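Local atomic coordinates of nuclear hormone receptor FTZ-F1 (Drosophila melanogaster, PDB entry 2XHS), a protein that binds a peptide of Fushi tarazu through its ligand-binding domain and, as an NR5A nuclear receptor, probably regulates transcription. Residues Q28-A33 with L55-F60; H98-I101 with P106-T109. All coordinates share one frame; numbering follows the deposited sequence.

Both contacts are made chiefly by side chains between neighbouring elements of the ligand-binding domain, but they share no element and differ in chemistry. Interaction 1 is partly buried and joins helix 24-39 to helix 47-67 through two glutamines, mostly by packing of neutral groups. Interaction 2 lies at the surface and ties the end of helix 77-102 to the loop leading into strand 108-110 through a salt bridge between opposite charges. Their centres are about 14 Å apart, and they do not touch. Trp27 of helix 24-39 is a neighbour of both: it touches Asn58 of helix 47-67 and stacks with His99 of helix 77-102.

Interaction 1 of 2, residues Q28-A33 with L55-F60; sequences QTQLFA and LDQNLF
The backbone O of Gln30 is the polar atom that the Gln57 side chain approaches, with Gln57 OE1 3.5 Å from it and Gln57 NE2 3.8 Å away. As modelled, the nearer of the two is another acceptor, and the pair is not a hydrogen bond. What remains is the amide end of Gln57 laid against the backbone of the facing helix, its OE1 also 4.4 Å from Leu31 CA. Gln57 covers that distance because CG stands anti to the backbone N (chi1 -175°) and the chain runs on extended, which carries the amide to the backbone of Gln30. Gln30 answers with its aliphatic part: CG passes 4.2 Å from Gln57 NE2, while the two side chains cross obliquely with their amide planes 31° apart.

Between the two segments the nearest CA atoms, those of Leu31 and Gln57, are 8.5 Å apart, and the two segments bury just 103 Å² between them. Helix 24-39 corresponds to the long H2 that, in NR5A receptors such as LRH-1, adds a further layer to the helical sandwich, and helix 47-67 to H3. Leu34, further along helix 24-39, touches Gln57 as well. On helix 47-67, Asp56 OD1 is hydrogen-bonded to the backbone N of Leu235, in the short C-terminal helix 234-240, and Phe60 packs on an apolar side chain of the bound peptide.

Interaction 2 of 2, residues H98-I101 with P106-T109; sequences HHRI and PDET
The end of helix 77-102 and the loop just before strand 108-110 come within 6.8 Å of each other, measured from Arg100 CA to Pro106 CA, and the side-chain ends of Arg100 and Asp107 then turn to meet. They close the gap with a salt bridge. Arg100 NH2 reaches both carboxylate oxygens, lying 2.9 Å from Asp107 OD2 and 3.0 Å from Asp107 OD1. Each oxygen is met on its syn side, and the bond to OD1 is the straighter, with 155° at the hydrogen. Arg100 NE adds a weak bond to Asp107 OD1 at 3.5 Å, making OD1 the oxygen shared by two nitrogens. The carboxylate is thus centred on NH2, its carbon in the guanidinium plane at the group's edge, with the two planes turned 25° from each other. Arg100 gets there with a chain extended from CG to NE; in Asp107, CG stands anti to the carbonyl carbon (chi1 -63°), which brings the carboxylate round to NH2.

The other nitrogen, Arg100 NH1, is hydrogen-bonded to Gln138 OE1 and Asn135 OD1, and these further bonds probably limit how the group can turn. A methionine in place of Arg100 would probably leave the Asp107 carboxylate without its charged mate and strip both amide oxygens of a donor. Arg100 thus joins helix 77-102 to helix 135-143 on one hand and, through Asp107, whose backbone bonds to Met120, to the two-stranded antiparallel hairpin of 108-110 and 116-118 on the other.

Interaction 1 of 2, residues Q28-A33 with L55-F60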
loop_
_atom_site.group_PDB
_atom_site.type_symbol
_atom_site.label_atom_id
_atom_site.label_comp_id
_atom_site.label_asym_id
_atom_site.label_seq_id
_atom_site.Cartn_x
_atom_site.Cartn_y
_atom_site.Cartn_z
ATOM N N GLN A 28 3.247 5.710 -10.739
ATOM C CA GLN A 28 3.546 5.025 -11.968
ATOM C C GLN A 28 4.787 5.588 -12.599
ATOM O O GLN A 28 5.544 4.884 -13.203
ATOM C CB GLN A 28 2.365 5.055 -12.934
ATOM C CG GLN A 28 2.717 4.660 -14.356
ATOM C CD GLN A 28 1.549 4.138 -15.139
ATOM O OE1 GLN A 28 1.419 4.388 -16.332
ATOM N NE2 GLN A 28 0.692 3.396 -14.474
ATOM N N THR A 29 4.981 6.881 -12.499
ATOM C CA THR A 29 6.151 7.440 -13.106
ATOM C C THR A 29 7.379 6.914 -12.458
ATOM O O THR A 29 8.311 6.527 -13.108
ATOM C CB THR A 29 6.186 8.909 -12.922
ATOM O OG1 THR A 29 4.974 9.454 -13.403
ATOM C CG2 THR A 29 7.263 9.464 -13.715
ATOM N N GLN A 30 7.372 6.918 -11.151
ATOM C CA GLN A 30 8.498 6.466 -10.414
ATOM C C GLN A 30 8.732 5.046 -10.737
ATOM O O GLN A 30 9.834 4.602 -10.729
ATOM C CB GLN A 30 8.214 6.563 -8.941
ATOM C CG GLN A 30 8.825 7.730 -8.265
ATOM C CD GLN A 30 8.369 7.807 -6.862
ATOM O OE1 GLN A 30 7.860 6.840 -6.327
ATOM N NE2 GLN A 30 8.519 8.959 -6.254
ATOM N N LEU A 31 7.684 4.296 -10.945
ATOM C CA LEU A 31 7.876 2.899 -11.165
ATOM C C LEU A 31 8.595 2.549 -12.422
ATOM O O LEU A 31 9.530 1.806 -12.402
ATOM C CB LEU A 31 6.523 2.225 -11.169
ATOM C CG LEU A 31 6.644 0.729 -11.175
ATOM C CD1 LEU A 31 5.397 0.141 -11.624
ATOM C CD2 LEU A 31 7.689 0.456 -12.140
ATOM N N PHE A 32 8.108 3.029 -13.537
ATOM C CA PHE A 32 8.736 2.753 -14.798
ATOM C C PHE A 32 10.069 3.429 -14.936
ATOM O O PHE A 32 10.920 2.989 -15.655
ATOM C CB PHE A 32 7.774 3.007 -15.930
ATOM C CG PHE A 32 6.624 2.077 -15.922
ATOM C CD1 PHE A 32 6.730 0.834 -16.436
ATOM C CD2 PHE A 32 5.455 2.433 -15.371
ATOM C CE1 PHE A 32 5.701 -0.003 -16.417
ATOM C CE2 PHE A 32 4.433 1.578 -15.361
ATOM C CZ PHE A 32 4.563 0.366 -15.878
ATOM N N ALA A 33 10.253 4.520 -14.237
ATOM C CA ALA A 33 11.516 5.196 -14.301
ATOM C C ALA A 33 12.627 4.352 -13.754
ATOM O O ALA A 33 13.684 4.291 -14.314
ATOM C CB ALA A 33 11.435 6.431 -13.543
ATOM N N LEU A 55 10.064 -2.391 -4.599
ATOM C CA LEU A 55 9.449 -2.414 -3.309
ATOM C C LEU A 55 10.169 -1.527 -2.362
ATOM O O LEU A 55 9.584 -0.874 -1.560
ATOM C CB LEU A 55 9.477 -3.814 -2.769
ATOM C CG LEU A 55 8.640 -4.844 -3.469
ATOM C CD1 LEU A 55 8.958 -6.145 -2.906
ATOM C CD2 LEU A 55 7.232 -4.552 -3.261
ATOM N N ASP A 56 11.470 -1.504 -2.456
ATOM C CA ASP A 56 12.211 -0.656 -1.593
ATOM C C ASP A 56 11.802 0.757 -1.849
ATOM O O ASP A 56 11.575 1.506 -0.951
ATOM C CB ASP A 56 13.693 -0.819 -1.879
ATOM C CG ASP A 56 14.555 -0.329 -0.759
ATOM O OD1 ASP A 56 14.188 -0.559 0.372
ATOM O OD2 ASP A 56 15.584 0.295 -0.998
ATOM N N GLN A 57 11.707 1.137 -3.091
ATOM C CA GLN A 57 11.343 2.483 -3.413
ATOM C C GLN A 57 9.970 2.777 -2.920
ATOM O O GLN A 57 9.685 3.839 -2.463
ATOM C CB GLN A 57 11.377 2.643 -4.908
ATOM C CG GLN A 57 11.126 4.016 -5.418
ATOM C CD GLN A 57 11.099 4.069 -6.915
ATOM O OE1 GLN A 57 10.404 3.307 -7.556
ATOM N NE2 GLN A 57 11.858 4.970 -7.478
ATOM N N ASN A 58 9.100 1.809 -3.031
ATOM C CA ASN A 58 7.730 2.002 -2.664
ATOM C C ASN A 58 7.652 2.335 -1.233
ATOM O O ASN A 58 6.875 3.138 -0.811
ATOM C CB ASN A 58 6.949 0.732 -2.887
ATOM C CG ASN A 58 6.544 0.560 -4.288
ATOM O OD1 ASN A 58 6.723 1.436 -5.086
ATOM N ND2 ASN A 58 5.970 -0.558 -4.597
ATOM N N LEU A 59 8.479 1.682 -0.470
ATOM C CA LEU A 59 8.475 1.885 0.938
ATOM C C LEU A 59 8.836 3.281 1.271
ATOM O O LEU A 59 8.284 3.852 2.151
ATOM C CB LEU A 59 9.456 0.952 1.575
ATOM C CG LEU A 59 8.973 -0.468 1.609
ATOM C CD1 LEU A 59 9.987 -1.296 2.259
ATOM C CD2 LEU A 59 7.750 -0.503 2.392
ATOM N N PHE A 60 9.789 3.838 0.574
ATOM C CA PHE A 60 10.210 5.170 0.862
ATOM C C PHE A 60 9.081 6.096 0.634
ATOM O O PHE A 60 8.849 7.002 1.383
ATOM C CB PHE A 60 11.304 5.553 -0.084
ATOM C CG PHE A 60 12.636 5.101 0.333
ATOM C CD1 PHE A 60 13.334 5.775 1.267
ATOM C CD2 PHE A 60 13.208 4.014 -0.239
ATOM C CE1 PHE A 60 14.554 5.368 1.622
ATOM C CE2 PHE A 60 14.433 3.625 0.125
ATOM C CZ PHE A 60 15.099 4.298 1.057
#

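Interaction 2 of 2, residues H98-I101 with P106-T109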
loop_
_atom_site.group_PDB
_atom_site.type_symbol
_atom_site.label_atom_id
_atom_site.label_comp_id
_atom_site.label_asym_id
_atom_site.label_seq_id
_atom_site.Cartn_x
_atom_site.Cartn_y
_atom_site.Cartn_z
ATOM N N HIS A 98 -5.213 -1.111 -5.791
ATOM C CA HIS A 98 -5.701 0.114 -6.355
ATOM C C HIS A 98 -5.300 0.370 -7.783
ATOM O O HIS A 98 -6.074 0.783 -8.572
ATOM C CB HIS A 98 -5.162 1.203 -5.483
ATOM C CG HIS A 98 -5.250 2.568 -6.058
ATOM N ND1 HIS A 98 -4.154 3.367 -6.225
ATOM C CD2 HIS A 98 -6.308 3.303 -6.431
ATOM C CE1 HIS A 98 -4.526 4.523 -6.715
ATOM N NE2 HIS A 98 -5.830 4.507 -6.852
ATOM N N HIS A 99 -4.048 0.196 -8.093
ATOM C CA HIS A 99 -3.565 0.421 -9.423
ATOM C C HIS A 99 -4.022 -0.550 -10.441
ATOM O O HIS A 99 -4.219 -0.231 -11.567
ATOM C CB HIS A 99 -2.072 0.534 -9.394
ATOM C CG HIS A 99 -1.609 1.751 -8.690
ATOM N ND1 HIS A 99 -1.676 2.994 -9.248
ATOM C CD2 HIS A 99 -1.122 1.924 -7.452
ATOM C CE1 HIS A 99 -1.229 3.881 -8.394
ATOM N NE2 HIS A 99 -0.883 3.256 -7.294
ATOM N N ARG A 100 -4.118 -1.782 -10.039
ATOM C CA ARG A 100 -4.506 -2.792 -10.943
ATOM C C ARG A 100 -5.894 -2.502 -11.375
ATOM O O ARG A 100 -6.247 -2.731 -12.496
ATOM C CB ARG A 100 -4.446 -4.126 -10.259
ATOM C CG ARG A 100 -3.796 -5.166 -11.062
ATOM C CD ARG A 100 -4.340 -6.486 -10.713
ATOM N NE ARG A 100 -3.888 -7.523 -11.620
ATOM C CZ ARG A 100 -4.521 -8.659 -11.805
ATOM N NH1 ARG A 100 -5.619 -8.907 -11.150
ATOM N NH2 ARG A 100 -4.051 -9.546 -12.631
ATOM N N ILE A 101 -6.719 -2.060 -10.455
ATOM C CA ILE A 101 -8.086 -1.784 -10.805
ATOM C C ILE A 101 -8.339 -0.418 -11.337
ATOM O O ILE A 101 -8.934 -0.262 -12.362
ATOM C CB ILE A 101 -8.970 -1.837 -9.605
ATOM C CG1 ILE A 101 -9.322 -3.255 -9.241
ATOM C CG2 ILE A 101 -10.212 -1.166 -9.923
ATOM C CD1 ILE A 101 -9.715 -3.416 -7.854
ATOM N N PRO A 106 -0.795 -3.466 -15.664
ATOM C CA PRO A 106 -0.802 -4.793 -16.235
ATOM C C PRO A 106 0.059 -5.770 -15.511
ATOM O O PRO A 106 0.912 -5.414 -14.751
ATOM C CB PRO A 106 -0.270 -4.551 -17.623
ATOM C CG PRO A 106 0.479 -3.382 -17.525
ATOM C CD PRO A 106 -0.118 -2.522 -16.544
ATOM N N ASP A 107 -0.188 -7.032 -15.754
ATOM C CA ASP A 107 0.535 -8.076 -15.085
ATOM C C ASP A 107 2.000 -8.150 -15.375
ATOM O O ASP A 107 2.754 -8.512 -14.519
ATOM C CB ASP A 107 -0.142 -9.396 -15.279
ATOM C CG ASP A 107 -1.462 -9.408 -14.688
ATOM O OD1 ASP A 107 -1.970 -8.336 -14.411
ATOM O OD2 ASP A 107 -1.998 -10.477 -14.487
ATOM N N GLU A 108 2.397 -7.808 -16.585
ATOM C CA GLU A 108 3.788 -7.859 -16.954
ATOM C C GLU A 108 4.106 -6.812 -17.960
ATOM O O GLU A 108 3.237 -6.226 -18.497
ATOM C CB GLU A 108 4.130 -9.215 -17.507
ATOM C CG GLU A 108 3.343 -9.576 -18.695
ATOM C CD GLU A 108 3.483 -11.006 -19.057
ATOM O OE1 GLU A 108 3.126 -11.860 -18.249
ATOM O OE2 GLU A 108 3.932 -11.280 -20.169
ATOM N N THR A 109 5.373 -6.554 -18.172
ATOM C CA THR A 109 5.788 -5.577 -19.136
ATOM C C THR A 109 7.086 -6.020 -19.762
ATOM O O THR A 109 7.816 -6.745 -19.172
ATOM C CB THR A 109 5.960 -4.245 -18.475
ATOM O OG1 THR A 109 6.203 -3.260 -19.461
ATOM C CG2 THR A 109 7.110 -4.274 -17.590
#